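Local coordinates for protein scavenger receptor with C-type lectin type I (Homo sapiens, PDB 2OX8) that probably recognises cell-surface glycans such as Lewis(x) through its C-type lectin carbohydrate-recognition domain, at residues E60-G65 with V123-C128; H39-N44 with I127-R132. All blocks are in the same frame, centred on the assembly; numbering follows the deposited sequence.

Interaction 1. Residues E60-G65 with V123-C128; sequences ESHWIG and VNNFIC. With ZN (zinc ion), chain I.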
loop_
_atom_site.group_PDB
_atom_site.type_symbol
_atom_site.label_atom_id
_atom_site.label_comp_id
_atom_site.label_asym_id
_atom_site.label_seq_id
_atom_site.Cartn_x
_atom_site.Cartn_y
_atom_site.Cartn_z
ATOM N N GLU A 60 13.339 1.435 -0.971
ATOM C CA GLU A 60 12.484 0.814 -1.965
ATOM C C GLU A 60 11.030 1.276 -1.805
ATOM O O GLU A 60 10.564 1.563 -0.702
ATOM C CB GLU A 60 12.577 -0.716 -1.843
ATOM C CG GLU A 60 13.579 -1.231 -0.769
ATOM C CD GLU A 60 12.904 -1.650 0.546
ATOM O OE1 GLU A 60 12.117 -0.857 1.084
ATOM O OE2 GLU A 60 13.154 -2.770 1.048
ATOM N N SER A 61 10.321 1.366 -2.920
ATOM C CA SER A 61 8.915 1.761 -2.914
ATOM C C SER A 61 8.113 0.495 -2.538
ATOM O O SER A 61 8.498 -0.608 -2.928
ATOM C CB SER A 61 8.533 2.240 -4.318
ATOM O OG SER A 61 7.375 3.043 -4.304
ATOM N N HIS A 62 7.021 0.648 -1.788
ATOM C CA HIS A 62 6.196 -0.499 -1.375
ATOM C C HIS A 62 4.732 -0.387 -1.796
ATOM O O HIS A 62 4.150 0.686 -1.696
ATOM C CB HIS A 62 6.233 -0.651 0.151
ATOM C CG HIS A 62 7.574 -1.026 0.694
ATOM N ND1 HIS A 62 7.872 -2.306 1.116
ATOM C CD2 HIS A 62 8.704 -0.300 0.857
ATOM C CE1 HIS A 62 9.131 -2.351 1.514
ATOM N NE2 HIS A 62 9.659 -1.146 1.367
ATOM N N TRP A 63 4.132 -1.491 -2.246
ATOM C CA TRP A 63 2.710 -1.485 -2.636
ATOM C C TRP A 63 1.841 -1.374 -1.385
ATOM O O TRP A 63 2.194 -1.899 -0.334
ATOM C CB TRP A 63 2.275 -2.796 -3.292
ATOM C CG TRP A 63 2.778 -3.121 -4.633
ATOM C CD1 TRP A 63 3.522 -4.204 -4.968
ATOM C CD2 TRP A 63 2.533 -2.405 -5.851
ATOM N NE1 TRP A 63 3.765 -4.215 -6.317
ATOM C CE2 TRP A 63 3.169 -3.122 -6.886
ATOM C CE3 TRP A 63 1.832 -1.225 -6.167
ATOM C CZ2 TRP A 63 3.136 -2.706 -8.222
ATOM C CZ3 TRP A 63 1.794 -0.815 -7.488
ATOM C CH2 TRP A 63 2.448 -1.558 -8.506
ATOM N N ILE A 64 0.699 -0.705 -1.500
ATOM C CA ILE A 64 -0.249 -0.614 -0.391
ATOM C C ILE A 64 -1.598 -1.133 -0.936
ATOM O O ILE A 64 -1.787 -1.194 -2.150
ATOM C CB ILE A 64 -0.353 0.826 0.161
ATOM C CG1 ILE A 64 -0.813 1.819 -0.909
ATOM C CG2 ILE A 64 0.995 1.249 0.672
ATOM C CD1 ILE A 64 -0.973 3.270 -0.368
ATOM N N GLY A 65 -2.514 -1.538 -0.065
ATOM C CA GLY A 65 -3.777 -2.091 -0.545
ATOM C C GLY A 65 -4.784 -1.055 -1.019
ATOM O O GLY A 65 -5.889 -0.959 -0.483
ATOM N N VAL A 123 7.123 -4.136 -10.823
ATOM C CA VAL A 123 7.567 -4.860 -9.643
ATOM C C VAL A 123 7.986 -3.917 -8.515
ATOM O O VAL A 123 8.652 -2.913 -8.746
ATOM C CB VAL A 123 8.733 -5.820 -10.005
ATOM C CG1 VAL A 123 9.081 -6.689 -8.828
ATOM C CG2 VAL A 123 8.336 -6.699 -11.174
ATOM N N ASN A 124 7.561 -4.239 -7.297
ATOM C CA ASN A 124 7.887 -3.444 -6.121
ATOM C C ASN A 124 7.829 -4.320 -4.893
ATOM O O ASN A 124 7.336 -5.446 -4.938
ATOM C CB ASN A 124 6.888 -2.300 -5.897
ATOM C CG ASN A 124 6.916 -1.259 -6.995
ATOM O OD1 ASN A 124 6.171 -1.360 -7.971
ATOM N ND2 ASN A 124 7.773 -0.251 -6.844
ATOM N N ASN A 125 8.339 -3.781 -3.791
ATOM C CA ASN A 125 8.312 -4.465 -2.517
ATOM C C ASN A 125 6.911 -4.160 -2.027
ATOM O O ASN A 125 6.249 -3.270 -2.568
ATOM C CB ASN A 125 9.356 -3.873 -1.572
ATOM C CG ASN A 125 10.783 -4.054 -2.087
ATOM O OD1 ASN A 125 11.207 -3.387 -3.029
ATOM N ND2 ASN A 125 11.519 -4.969 -1.477
ATOM N N PHE A 126 6.455 -4.875 -1.007
ATOM C CA PHE A 126 5.110 -4.662 -0.509
ATOM C C PHE A 126 4.974 -4.871 0.994
ATOM O O PHE A 126 5.802 -5.528 1.626
ATOM C CB PHE A 126 4.153 -5.594 -1.259
ATOM C CG PHE A 126 4.520 -7.045 -1.156
ATOM C CD1 PHE A 126 4.065 -7.813 -0.105
ATOM C CD2 PHE A 126 5.384 -7.623 -2.084
ATOM C CE1 PHE A 126 4.463 -9.133 0.034
ATOM C CE2 PHE A 126 5.791 -8.945 -1.953
ATOM C CZ PHE A 126 5.329 -9.703 -0.889
ATOM N N ILE A 127 3.911 -4.304 1.556
ATOM C CA ILE A 127 3.646 -4.405 2.981
ATOM C C ILE A 127 2.368 -5.207 3.230
ATOM O O ILE A 127 1.313 -4.915 2.662
ATOM C CB ILE A 127 3.494 -2.988 3.615
ATOM C CG1 ILE A 127 4.772 -2.181 3.395
ATOM C CG2 ILE A 127 3.204 -3.103 5.110
ATOM C CD1 ILE A 127 4.719 -0.764 3.982
ATOM N N CYS A 128 2.470 -6.228 4.064
ATOM C CA CYS A 128 1.315 -7.039 4.404
ATOM C C CYS A 128 0.862 -6.643 5.812
ATOM O O CYS A 128 1.670 -6.258 6.669
ATOM C CB CYS A 128 1.659 -8.522 4.366
ATOM S SG CYS A 128 2.013 -9.214 2.717
HETATM ZN ZN ZN I . 11.282 -0.999 2.605
HETATM O O HOH W 1 11.355 1.189 1.517
HETATM O O HOH W 2 11.699 -1.736 4.834
#
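N124 meets W63 side chain to side chain: its CB lies over the face of the five-membered ring, 3.9 Å from the centroid, while OD1 stands over the benzo ring, 3.3 Å from CZ2. The amide is turned steeply to the indole, 76° between planes, and its ND2 end approaches S61 CB; the indole NE1 is bonded to E24 O. N125 then makes the backbone join. Its N reaches S61 O in a longish bond, and its O accepts W63 N at 2.8 Å. Parallel pairing of this kind sets the WIGL strand of the C-type lectin fold against the C-terminal strand in the core of the domain. N125 CB lies over one face of the H62 imidazole in a CH-pi contact, and its OD1, hydrogen-bonded to K23, rests 3.2 Å from E60 CB. H62 NE2 and E60 OE1 share a zinc ion with two waters. F126 touches W63 CB to CB, 3.9 Å apart, but with CG between the backbone N and the carbonyl carbon (chi1 57°) its ring leads away to meet F32 of helix 26-35 edge-to-face. I127 comes in across H62, with CG1 at 3.8 Å from ND1.

Interaction 2. Residues H39-N44 with I127-R132; sequences HLVFIN and ICEKDR. With ZN (zinc ion), chain F; ZN (zinc ion), chain G.
E129 reaches across to F42 with a carboxylate that has two tasks, one for each oxygen. OE1 accepts the backbone N of F42 at 2.8 Å, the donor approaching from above the carboxylate plane, whereas OE2 binds a zinc ion that the O of F42 also ligates. A side chain with CG anti to the backbone N (chi1 172°) and extended beyond it carries the carboxylate that far. The shared grip of metal and amide would be expected to keep the group ionised and to fix its rotation.

H39 stands steeply to this carboxylate, the two planes 75° apart, with CE1 pointing at OE1 from 3.2 Å. Its ring is held by ND1, which donates an almost straight bond (172°) to L40 O in the plane of the imidazole. One ring face looks toward E129 O, an atom placed with less certainty; over the opposite face lies F42 CE1, offset toward the rim.

V41 touches both E129 and I127. Its CG2 lies 3.7 Å from E129 CD, the two side chains crossing at about a right angle, and CB meets I127 CG2 at the same distance, so that one valine borders both the metal-binding acid and the apolar core against I52 of helix 46-55. The backbones pair antiparallel: E129 N bonds to H39 O at 2.9 Å, and just past strand 39-40 V41 N bonds to I127 O at 2.9 Å.

Farther along, D131 OD2 holds a second zinc ion together with D14. At the first, E48 of helix 46-55 joins F42 and E129, and a cation bound in this way between that helix and the C-terminal strand probably corresponds to an auxiliary metal site of C-type lectin domains.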
loop_
_atom_site.group_PDB
_atom_site.type_symbol
_atom_site.label_atom_id
_atom_site.label_comp_id
_atom_site.label_asym_id
_atom_site.label_seq_id
_atom_site.Cartn_x
_atom_site.Cartn_y
_atom_site.Cartn_z
ATOM N N HIS A 39 -3.410 -8.913 4.060
ATOM C CA HIS A 39 -3.682 -8.216 2.824
ATOM C C HIS A 39 -2.753 -7.036 2.753
ATOM O O HIS A 39 -2.249 -6.585 3.784
ATOM C CB HIS A 39 -5.119 -7.705 2.837
ATOM C CG HIS A 39 -5.477 -6.980 4.097
ATOM N ND1 HIS A 39 -4.982 -5.728 4.402
ATOM C CD2 HIS A 39 -6.229 -7.359 5.160
ATOM C CE1 HIS A 39 -5.412 -5.367 5.597
ATOM N NE2 HIS A 39 -6.170 -6.341 6.080
ATOM N N LEU A 40 -2.523 -6.539 1.541
ATOM C CA LEU A 40 -1.685 -5.378 1.383
ATOM C C LEU A 40 -2.248 -4.348 2.387
ATOM O O LEU A 40 -3.475 -4.187 2.543
ATOM C CB LEU A 40 -1.735 -4.908 -0.076
ATOM C CG LEU A 40 -0.863 -5.758 -1.042
ATOM C CD1 LEU A 40 -1.282 -5.539 -2.487
ATOM C CD2 LEU A 40 0.625 -5.396 -0.851
ATOM N N VAL A 41 -1.328 -3.701 3.096
ATOM C CA VAL A 41 -1.622 -2.737 4.139
ATOM C C VAL A 41 -2.650 -1.641 3.808
ATOM O O VAL A 41 -2.717 -1.157 2.677
ATOM C CB VAL A 41 -0.293 -2.081 4.598
ATOM C CG1 VAL A 41 0.256 -1.200 3.492
ATOM C CG2 VAL A 41 -0.485 -1.299 5.853
ATOM N N PHE A 42 -3.458 -1.282 4.805
ATOM C CA PHE A 42 -4.449 -0.207 4.690
ATOM C C PHE A 42 -3.898 0.838 5.651
ATOM O O PHE A 42 -3.483 0.498 6.767
ATOM C CB PHE A 42 -5.833 -0.616 5.211
ATOM C CG PHE A 42 -6.495 -1.700 4.431
ATOM C CD1 PHE A 42 -7.455 -2.497 5.031
ATOM C CD2 PHE A 42 -6.145 -1.954 3.108
ATOM C CE1 PHE A 42 -8.058 -3.548 4.329
ATOM C CE2 PHE A 42 -6.742 -2.998 2.397
ATOM C CZ PHE A 42 -7.700 -3.798 3.015
ATOM N N ILE A 43 -3.866 2.096 5.229
ATOM C CA ILE A 43 -3.363 3.156 6.104
ATOM C C ILE A 43 -4.524 4.097 6.420
ATOM O O ILE A 43 -4.927 4.898 5.575
ATOM C CB ILE A 43 -2.215 3.904 5.424
ATOM C CG1 ILE A 43 -1.053 2.930 5.214
ATOM C CG2 ILE A 43 -1.797 5.100 6.265
ATOM C CD1 ILE A 43 -0.085 3.359 4.169
ATOM N N ASN A 44 -5.064 3.993 7.633
ATOM C CA ASN A 44 -6.213 4.799 7.990
ATOM C C ASN A 44 -6.092 5.935 9.000
ATOM O O ASN A 44 -7.100 6.482 9.433
ATOM C CB ASN A 44 -7.338 3.871 8.409
ATOM C CG ASN A 44 -7.880 3.087 7.247
ATOM O OD1 ASN A 44 -8.336 3.663 6.265
ATOM N ND2 ASN A 44 -7.825 1.765 7.343
ATOM N N ILE A 127 3.911 -4.304 1.556
ATOM C CA ILE A 127 3.646 -4.405 2.981
ATOM C C ILE A 127 2.368 -5.207 3.230
ATOM O O ILE A 127 1.313 -4.915 2.662
ATOM C CB ILE A 127 3.494 -2.988 3.615
ATOM C CG1 ILE A 127 4.772 -2.181 3.395
ATOM C CG2 ILE A 127 3.204 -3.103 5.110
ATOM C CD1 ILE A 127 4.719 -0.764 3.982
ATOM N N CYS A 128 2.470 -6.228 4.064
ATOM C CA CYS A 128 1.315 -7.039 4.404
ATOM C C CYS A 128 0.862 -6.643 5.812
ATOM O O CYS A 128 1.670 -6.258 6.669
ATOM C CB CYS A 128 1.659 -8.522 4.366
ATOM S SG CYS A 128 2.013 -9.214 2.717
ATOM N N GLU A 129 -0.433 -6.754 6.054
ATOM C CA GLU A 129 -0.992 -6.353 7.323
ATOM C C GLU A 129 -2.120 -7.299 7.735
ATOM O O GLU A 129 -2.797 -7.880 6.880
ATOM C CB GLU A 129 -1.512 -4.919 7.173
ATOM C CG GLU A 129 -2.310 -4.352 8.345
ATOM C CD GLU A 129 -3.002 -3.029 8.004
ATOM O OE1 GLU A 129 -3.794 -3.003 7.042
ATOM O OE2 GLU A 129 -2.766 -2.018 8.694
ATOM N N LYS A 130 -2.287 -7.475 9.043
ATOM C CA LYS A 130 -3.368 -8.298 9.583
ATOM C C LYS A 130 -3.598 -7.900 11.038
ATOM O O LYS A 130 -2.650 -7.699 11.792
ATOM C CB LYS A 130 -3.062 -9.791 9.477
ATOM C CG LYS A 130 -1.798 -10.251 10.170
ATOM C CD LYS A 130 -1.656 -11.765 10.022
ATOM C CE LYS A 130 -0.235 -12.252 10.296
ATOM N NZ LYS A 130 -0.123 -13.672 9.839
ATOM N N ASP A 131 -4.866 -7.759 11.407
ATOM C CA ASP A 131 -5.259 -7.364 12.751
ATOM C C ASP A 131 -5.486 -8.619 13.609
ATOM O O ASP A 131 -6.278 -9.481 13.255
ATOM C CB ASP A 131 -6.538 -6.503 12.650
ATOM C CG ASP A 131 -7.205 -6.258 13.990
ATOM O OD1 ASP A 131 -7.572 -7.230 14.679
ATOM O OD2 ASP A 131 -7.390 -5.090 14.361
ATOM N N ARG A 132 -4.782 -8.722 14.732
ATOM C CA ARG A 132 -4.936 -9.875 15.615
ATOM C C ARG A 132 -6.348 -9.965 16.160
ATOM O O ARG A 132 -7.049 -8.930 16.180
ATOM C CB ARG A 132 -3.956 -9.792 16.786
ATOM C CG ARG A 132 -2.502 -9.776 16.363
ATOM C CD ARG A 132 -1.578 -10.043 17.542
ATOM N NE ARG A 132 -1.467 -8.915 18.463
ATOM C CZ ARG A 132 -0.933 -7.738 18.146
ATOM N NH1 ARG A 132 -0.460 -7.517 16.922
ATOM N NH2 ARG A 132 -0.854 -6.783 19.057
HETATM ZN ZN ZN F . -3.634 -0.371 8.670
HETATM ZN ZN ZN G . -7.956 -3.768 15.442
#

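In the fold
Both interactions are buried and use strand 125-131, overlapping at I127 and C128, the latter in a disulfide with C33. Interaction 1 lies nearer the centre of the chain, whereas segment 127-132 runs out to exposed D131 and R132. They illustrate how one strand can serve two neighbours: interaction 1 adds strand 62-67 in parallel, interaction 2 adds strand 39-40 antiparallel. They touch directly, F126 CB packing on L40 CD2, while G65 N probably bonds to V41 O. In interaction 1 aromatic faces and amide side chains do most of the work, and the zinc is held by 60-65 with waters. In interaction 2 a carboxylate from one segment and a backbone carbonyl from the other join at the metal.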